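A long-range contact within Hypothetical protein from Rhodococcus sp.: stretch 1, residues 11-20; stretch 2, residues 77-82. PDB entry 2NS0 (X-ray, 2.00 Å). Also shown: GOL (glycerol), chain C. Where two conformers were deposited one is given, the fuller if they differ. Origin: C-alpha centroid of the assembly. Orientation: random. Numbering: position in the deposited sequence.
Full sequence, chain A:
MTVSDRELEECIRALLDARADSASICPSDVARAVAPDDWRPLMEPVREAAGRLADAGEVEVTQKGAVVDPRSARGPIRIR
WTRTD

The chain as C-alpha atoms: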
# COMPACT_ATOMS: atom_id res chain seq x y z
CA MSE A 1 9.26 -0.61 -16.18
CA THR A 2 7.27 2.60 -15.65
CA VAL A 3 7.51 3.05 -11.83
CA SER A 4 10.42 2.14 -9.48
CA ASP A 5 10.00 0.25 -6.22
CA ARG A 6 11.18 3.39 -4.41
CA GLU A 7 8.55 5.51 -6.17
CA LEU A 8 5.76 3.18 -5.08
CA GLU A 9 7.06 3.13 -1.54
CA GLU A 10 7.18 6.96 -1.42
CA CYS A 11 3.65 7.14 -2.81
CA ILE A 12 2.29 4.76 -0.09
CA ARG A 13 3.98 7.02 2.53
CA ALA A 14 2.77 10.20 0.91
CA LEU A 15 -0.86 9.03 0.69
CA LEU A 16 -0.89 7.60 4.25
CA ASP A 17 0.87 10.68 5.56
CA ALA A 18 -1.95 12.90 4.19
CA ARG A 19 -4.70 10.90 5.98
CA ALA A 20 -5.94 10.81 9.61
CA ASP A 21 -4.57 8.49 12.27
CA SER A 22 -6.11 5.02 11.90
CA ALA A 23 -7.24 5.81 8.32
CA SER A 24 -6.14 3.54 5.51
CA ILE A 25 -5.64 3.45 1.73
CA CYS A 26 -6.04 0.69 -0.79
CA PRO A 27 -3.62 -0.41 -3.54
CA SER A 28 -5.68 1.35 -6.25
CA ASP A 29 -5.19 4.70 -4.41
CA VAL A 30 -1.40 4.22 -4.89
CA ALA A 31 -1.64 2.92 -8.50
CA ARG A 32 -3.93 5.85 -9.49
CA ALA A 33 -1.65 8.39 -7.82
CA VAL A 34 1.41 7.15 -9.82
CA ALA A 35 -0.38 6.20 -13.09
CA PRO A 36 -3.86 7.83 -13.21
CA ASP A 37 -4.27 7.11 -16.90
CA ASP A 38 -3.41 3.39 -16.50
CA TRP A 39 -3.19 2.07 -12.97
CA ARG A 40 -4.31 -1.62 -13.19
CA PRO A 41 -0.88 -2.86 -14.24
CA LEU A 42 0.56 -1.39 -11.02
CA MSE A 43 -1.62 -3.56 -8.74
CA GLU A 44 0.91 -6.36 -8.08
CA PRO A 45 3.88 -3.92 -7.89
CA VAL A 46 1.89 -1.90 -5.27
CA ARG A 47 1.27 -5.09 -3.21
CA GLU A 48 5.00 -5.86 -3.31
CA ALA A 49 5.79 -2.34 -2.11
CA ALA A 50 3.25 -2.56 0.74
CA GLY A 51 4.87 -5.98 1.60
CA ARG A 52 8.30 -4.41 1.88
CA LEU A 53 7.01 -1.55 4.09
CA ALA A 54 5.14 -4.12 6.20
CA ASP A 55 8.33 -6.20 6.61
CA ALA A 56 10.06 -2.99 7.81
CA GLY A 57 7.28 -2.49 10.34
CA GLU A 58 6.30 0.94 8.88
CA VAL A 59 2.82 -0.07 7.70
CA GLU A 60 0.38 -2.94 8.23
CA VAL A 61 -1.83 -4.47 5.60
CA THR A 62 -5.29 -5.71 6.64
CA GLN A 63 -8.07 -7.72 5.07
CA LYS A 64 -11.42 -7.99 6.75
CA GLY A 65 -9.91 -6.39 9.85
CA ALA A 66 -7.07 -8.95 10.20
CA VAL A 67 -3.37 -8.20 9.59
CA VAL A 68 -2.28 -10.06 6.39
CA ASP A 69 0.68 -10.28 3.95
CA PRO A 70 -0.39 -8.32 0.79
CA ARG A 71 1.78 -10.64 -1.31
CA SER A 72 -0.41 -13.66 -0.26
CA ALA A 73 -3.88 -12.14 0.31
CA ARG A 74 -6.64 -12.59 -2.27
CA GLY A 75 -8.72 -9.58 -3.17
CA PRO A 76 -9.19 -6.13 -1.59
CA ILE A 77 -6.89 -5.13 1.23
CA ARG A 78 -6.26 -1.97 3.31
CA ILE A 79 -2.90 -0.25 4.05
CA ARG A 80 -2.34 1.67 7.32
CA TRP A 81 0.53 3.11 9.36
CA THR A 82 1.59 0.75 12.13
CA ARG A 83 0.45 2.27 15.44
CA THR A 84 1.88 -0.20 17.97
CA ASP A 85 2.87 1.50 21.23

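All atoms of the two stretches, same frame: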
# COMPACT_ATOMS: atom_id res chain seq x y z
N CYS A 11 5.07 6.83 -2.59
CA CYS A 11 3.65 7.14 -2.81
C CYS A 11 2.76 6.57 -1.70
O CYS A 11 1.87 7.28 -1.24
CB CYS A 11 3.19 6.64 -4.18
SG CYS A 11 1.47 7.04 -4.48
N ILE A 12 2.98 5.32 -1.27
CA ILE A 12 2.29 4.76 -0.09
C ILE A 12 2.46 5.70 1.11
O ILE A 12 1.46 6.06 1.79
CB ILE A 12 2.77 3.33 0.28
CG1 ILE A 12 2.32 2.32 -0.78
CG2 ILE A 12 2.18 2.85 1.66
CD1 ILE A 12 3.11 0.99 -0.78
N ARG A 13 3.70 6.12 1.37
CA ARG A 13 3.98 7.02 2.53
C ARG A 13 3.28 8.34 2.37
O ARG A 13 2.69 8.84 3.30
CB ARG A 13 5.48 7.26 2.75
CG ARG A 13 6.20 6.02 3.22
CD ARG A 13 7.64 6.35 3.54
NE ARG A 13 8.43 5.17 3.82
CZ ARG A 13 9.47 4.76 3.10
NH1 ARG A 13 9.80 5.42 2.01
NH2 ARG A 13 10.17 3.69 3.46
N ALA A 14 3.34 8.90 1.18
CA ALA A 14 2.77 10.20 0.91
C ALA A 14 1.26 10.16 1.09
O ALA A 14 0.69 11.09 1.66
CB ALA A 14 3.10 10.64 -0.51
N LEU A 15 0.60 9.11 0.56
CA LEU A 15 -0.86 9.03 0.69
C LEU A 15 -1.25 8.78 2.15
O LEU A 15 -2.15 9.43 2.64
CB LEU A 15 -1.46 7.96 -0.20
CG LEU A 15 -1.35 8.19 -1.72
CD1 LEU A 15 -1.80 6.98 -2.50
CD2 LEU A 15 -2.09 9.41 -2.15
N LEU A 16 -0.57 7.88 2.84
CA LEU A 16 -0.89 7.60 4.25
C LEU A 16 -0.66 8.83 5.08
O LEU A 16 -1.49 9.16 5.96
CB LEU A 16 -0.08 6.42 4.81
CG LEU A 16 -0.55 5.04 4.36
CD1 LEU A 16 0.30 3.98 4.94
CD2 LEU A 16 -1.97 4.78 4.79
N ASP A 17 0.48 9.48 4.83
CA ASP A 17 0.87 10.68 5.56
C ASP A 17 -0.22 11.75 5.46
O ASP A 17 -0.43 12.47 6.42
CB ASP A 17 2.23 11.26 5.13
CG ASP A 17 2.78 12.24 6.12
OD1 ASP A 17 3.45 11.80 7.08
OD2 ASP A 17 2.52 13.45 5.99
N ALA A 18 -0.93 11.84 4.34
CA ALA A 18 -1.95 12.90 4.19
C ALA A 18 -3.27 12.58 4.92
O ALA A 18 -4.13 13.44 5.08
CB ALA A 18 -2.22 13.16 2.70
N ARG A 19 -3.44 11.35 5.39
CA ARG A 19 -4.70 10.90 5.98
C ARG A 19 -4.64 10.91 7.50
O ARG A 19 -3.53 10.97 8.08
CB ARG A 19 -5.03 9.51 5.45
CG ARG A 19 -5.45 9.54 4.00
CD ARG A 19 -6.36 8.37 3.66
NE ARG A 19 -6.65 8.33 2.23
CZ ARG A 19 -7.56 7.53 1.67
NH1 ARG A 19 -8.29 6.72 2.43
NH2 ARG A 19 -7.74 7.57 0.35
N ALA A 20 -5.80 10.86 8.15
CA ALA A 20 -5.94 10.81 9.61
C ALA A 20 -5.29 9.56 10.19
O ALA A 20 -5.16 8.53 9.49
CB ALA A 20 -7.43 10.78 9.98
N ILE A 77 -7.60 -5.25 -0.01
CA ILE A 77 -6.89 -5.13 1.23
C ILE A 77 -6.80 -3.64 1.58
O ILE A 77 -7.04 -2.78 0.73
CB ILE A 77 -5.46 -5.74 1.14
CG1 ILE A 77 -4.66 -5.03 -0.01
CG2 ILE A 77 -5.54 -7.31 1.03
CD1 ILE A 77 -3.15 -5.33 -0.16
N ARG A 78 -6.46 -3.36 2.83
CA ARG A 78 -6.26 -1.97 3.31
C ARG A 78 -4.81 -1.77 3.72
O ARG A 78 -4.18 -2.72 4.17
CB ARG A 78 -7.16 -1.69 4.52
CG ARG A 78 -8.67 -1.84 4.28
CD ARG A 78 -9.15 -1.01 3.08
NE ARG A 78 -8.94 0.45 3.23
CZ ARG A 78 -9.32 1.32 2.30
NH1 ARG A 78 -9.90 0.90 1.20
NH2 ARG A 78 -9.14 2.62 2.46
N ILE A 79 -4.28 -0.56 3.57
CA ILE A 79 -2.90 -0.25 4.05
C ILE A 79 -2.94 0.89 5.05
O ILE A 79 -3.54 1.91 4.77
CB ILE A 79 -1.94 0.14 2.87
CG1 ILE A 79 -2.01 -0.90 1.74
CG2 ILE A 79 -0.52 0.35 3.35
CD1 ILE A 79 -1.45 -0.37 0.33
N ARG A 80 -2.32 0.70 6.22
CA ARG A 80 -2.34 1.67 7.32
C ARG A 80 -0.93 1.80 7.93
O ARG A 80 -0.12 0.85 7.87
CB ARG A 80 -3.34 1.24 8.44
CG ARG A 80 -2.88 0.02 9.25
CD ARG A 80 -4.04 -0.66 9.95
NE ARG A 80 -3.58 -1.62 10.96
CZ ARG A 80 -4.37 -2.37 11.73
NH1 ARG A 80 -5.72 -2.33 11.67
NH2 ARG A 80 -3.77 -3.16 12.60
N TRP A 81 -0.64 2.96 8.49
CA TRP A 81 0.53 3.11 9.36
C TRP A 81 0.41 2.11 10.50
O TRP A 81 -0.67 1.91 11.08
CB TRP A 81 0.54 4.51 9.96
CG TRP A 81 0.88 5.65 9.03
CD1 TRP A 81 0.20 6.83 8.89
CD2 TRP A 81 2.00 5.73 8.12
NE1 TRP A 81 0.83 7.63 7.99
CE2 TRP A 81 1.94 6.98 7.49
CE3 TRP A 81 3.08 4.86 7.81
CZ2 TRP A 81 2.91 7.42 6.55
CZ3 TRP A 81 4.03 5.27 6.88
CH2 TRP A 81 3.93 6.55 6.25
N THR A 82 1.51 1.46 10.86
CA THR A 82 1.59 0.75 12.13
C THR A 82 1.42 1.76 13.27
O THR A 82 1.99 2.88 13.25
CB THR A 82 2.95 0.05 12.26
OG1 THR A 82 3.12 -0.80 11.13
CG2 THR A 82 3.04 -0.81 13.50
C1 GOL C . -1.31 11.28 8.78
O1 GOL C . -0.61 10.03 8.86
C2 GOL C . -0.41 12.50 8.58
O2 GOL C . 0.87 12.53 9.22
C3 GOL C . -1.10 13.87 8.39
O3 GOL C . -2.51 13.91 8.41
O HOH W 1 -9.09 4.58 0.15

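The contact is built from side-chain packing: a helix (11-18) lies across a strand (78-81) at 73°, their axes 8.8 Å apart at closest, and no clear direct hydrogen bond joins them. On the helix side Leu16 is covered most, 95 Å². Leu16 points its CA-to-CB bond toward the strand, and its m,t rotamer (chi1 -76°, chi2 179°) carries the branched end onto the backbone of Ile79 and Arg80. CD2 of Leu16 sits 3.3 Å from O of Ile79, while CD1 of Leu16 lies 4.0 Å from CG2 of Ile79.

Ile79 also points toward the helix. Its chi1 of -51° leaves CG2 where it can meet both Leu16 and, one turn earlier, Ile12, whose own CG2 is 4.0 Å from CG2 of Ile79. Beta-branching suits this place, since a methyl fixed near the backbone fills the narrow space between the elements. All three aliphatic residues are buried.

Trp81 has the largest covered area, 116 Å². Its CB starts sideways, but chi1 of -72° and chi2 of 132° swing the indole along the helix. CB of Leu16 lies over one ring face, 3.4 Å from CE2 of Trp81, in a CH-pi contact. The six-membered ring reaches on to Arg13, whose aliphatic CG is 3.8 Å from CH2 of Trp81: a long side chain can lend its methylenes here while its charged end bonds elsewhere in the structure. A glycerol, probably from crystallisation, accepts a weak hydrogen bond at O1 from NE1 of Trp81 (2.9 Å).

At the margin, Arg19 and Arg78 bring like charges together, NH1 of Arg19 being 4.2 Å from NH2 of Arg78. Water 1 accepts from both, 3.2 Å from NH1 of Arg19 and 3.0 Å from NH2 of Arg78. Three successive m angles curl Arg78 to bring its end nearer the helix stretch.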